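Local coordinates for uncharacterized protein (Pyrococcus horikoshii, PDB 1ZJJ) that belongs to the haloacid dehalogenase superfamily and is probably a magnesium-dependent phosphatase of the 4-nitrophenylphosphatase-like kind, at the interface of chains A and B. Numbering follows the deposited sequence. Chains: chain A/B, hypothetical protein PH1952.

The interface of chains A and B. Residues chain A 127-132; chain B 130-132, 135.
An antiparallel beta bridge between A:Thr131 and B:Thr131, in the loops that lead into helix 132-143 of each chain, pairs a residue with its own copy and so lies at the two-fold axis of the interface. The deposited assembly holds two copies; whether this dimer is the biological one the structure alone does not show. The evidence for the bridge is a reciprocal pair of backbone hydrogen bonds, both weak by their bent geometry. B:Tyr132 N donates to A:Leu130 O at 3.1 Å, with 135° at the hydrogen. In the twin, A:Tyr132 N donates to B:Leu130 O at 3.0 Å, with 129°. Each helix thus offers its first amide to the other chain. Beside the bridge, B:Tyr132 lies against the loop of chain A. Its CG stands anti to its own backbone N (chi1 178°), which carries the ring away from the bridge and against A:Pro128. There A:Pro128 CA sits over one ring face, 3.9 Å from the centroid and displaced toward the rim, a CH-pi contact in which the alpha carbon rather than the pyrrolidine tip does the touching. The carbonyl A:Asp127 O approaches the same side chain at CD1, 3.5 Å away. An alanine in place of B:Tyr132 would probably leave A:Pro128 CA without its aromatic partner and open a gap beside the loop at 127-129. That loop is braced within chain A by A:Asp129 N, which donates to the carboxylate oxygen A:Asp127 OD1 at 2.9 Å from well above the carboxylate plane. Nearer the axis, A:Leu130 CB packs on B:Tyr132 CB at 3.9 Å. The leucine's CD2 methyl reaches toward helix 132-143 of chain B, a loose contact in which A:Leu130 CD2 meets B:Leu135 CD1 at 4.1 Å, methyl to methyl.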
# COMPACT_ATOMS: atom_id res chain seq x y z
N ASP A 127 3.59 0.46 11.39
CA ASP A 127 2.55 0.55 12.41
C ASP A 127 1.77 -0.76 12.55
O ASP A 127 0.85 -1.03 11.77
CB ASP A 127 1.59 1.70 12.09
CG ASP A 127 0.51 1.86 13.14
OD1 ASP A 127 0.59 1.19 14.20
OD2 ASP A 127 -0.43 2.64 12.90
N PRO A 128 2.14 -1.58 13.54
CA PRO A 128 1.49 -2.88 13.80
C PRO A 128 0.02 -2.73 14.17
O PRO A 128 -0.72 -3.71 14.19
CB PRO A 128 2.33 -3.46 14.94
CG PRO A 128 3.68 -2.85 14.71
CD PRO A 128 3.33 -1.42 14.39
N ASP A 129 -0.39 -1.51 14.48
CA ASP A 129 -1.77 -1.24 14.85
C ASP A 129 -2.43 -0.36 13.80
O ASP A 129 -3.32 0.44 14.11
CB ASP A 129 -1.82 -0.55 16.22
CG ASP A 129 -1.30 -1.44 17.34
OD1 ASP A 129 -1.87 -2.54 17.54
OD2 ASP A 129 -0.33 -1.05 18.02
N LEU A 130 -1.99 -0.52 12.56
CA LEU A 130 -2.54 0.25 11.45
C LEU A 130 -4.03 -0.04 11.29
O LEU A 130 -4.49 -1.16 11.56
CB LEU A 130 -1.82 -0.11 10.15
CG LEU A 130 -2.28 0.64 8.90
CD1 LEU A 130 -1.89 2.11 9.00
CD2 LEU A 130 -1.62 0.01 7.69
N THR A 131 -4.78 0.97 10.86
CA THR A 131 -6.21 0.82 10.63
C THR A 131 -6.56 1.59 9.37
O THR A 131 -5.81 2.47 8.95
CB THR A 131 -7.04 1.39 11.79
OG1 THR A 131 -6.77 2.79 11.91
CG2 THR A 131 -6.68 0.70 13.11
N TYR A 132 -7.69 1.26 8.77
CA TYR A 132 -8.10 1.96 7.56
C TYR A 132 -8.33 3.43 7.93
O TYR A 132 -8.04 4.33 7.13
CB TYR A 132 -9.39 1.37 7.00
CG TYR A 132 -9.87 2.05 5.73
CD1 TYR A 132 -9.39 1.65 4.48
CD2 TYR A 132 -10.78 3.10 5.79
CE1 TYR A 132 -9.82 2.29 3.31
CE2 TYR A 132 -11.21 3.74 4.63
CZ TYR A 132 -10.73 3.33 3.39
OH TYR A 132 -11.15 3.96 2.24
N LEU B 130 -9.89 -2.30 7.67
CA LEU B 130 -8.57 -2.90 7.49
C LEU B 130 -7.70 -2.70 8.73
O LEU B 130 -7.79 -1.68 9.41
CB LEU B 130 -7.85 -2.27 6.28
CG LEU B 130 -6.47 -2.86 5.96
CD1 LEU B 130 -6.64 -4.29 5.46
CD2 LEU B 130 -5.75 -2.01 4.90
N THR B 131 -6.87 -3.69 9.02
CA THR B 131 -5.96 -3.62 10.15
C THR B 131 -4.64 -4.16 9.68
O THR B 131 -4.57 -4.85 8.66
CB THR B 131 -6.43 -4.49 11.35
OG1 THR B 131 -6.52 -5.85 10.93
CG2 THR B 131 -7.77 -4.01 11.88
N TYR B 132 -3.58 -3.85 10.41
CA TYR B 132 -2.26 -4.36 10.06
C TYR B 132 -2.30 -5.88 10.15
O TYR B 132 -1.71 -6.58 9.33
CB TYR B 132 -1.20 -3.86 11.05
CG TYR B 132 0.17 -4.42 10.75
CD1 TYR B 132 0.97 -3.86 9.75
CD2 TYR B 132 0.68 -5.51 11.45
CE1 TYR B 132 2.22 -4.37 9.45
CE2 TYR B 132 1.94 -6.04 11.16
CZ TYR B 132 2.70 -5.46 10.16
OH TYR B 132 3.94 -5.98 9.86
N LEU B 135 -3.33 -7.48 7.01
CA LEU B 135 -2.26 -7.42 6.02
C LEU B 135 -1.19 -8.47 6.32
O LEU B 135 -0.61 -9.06 5.41
CB LEU B 135 -1.60 -6.04 6.02
CG LEU B 135 -2.47 -4.87 5.54
CD1 LEU B 135 -1.69 -3.57 5.68
CD2 LEU B 135 -2.87 -5.11 4.08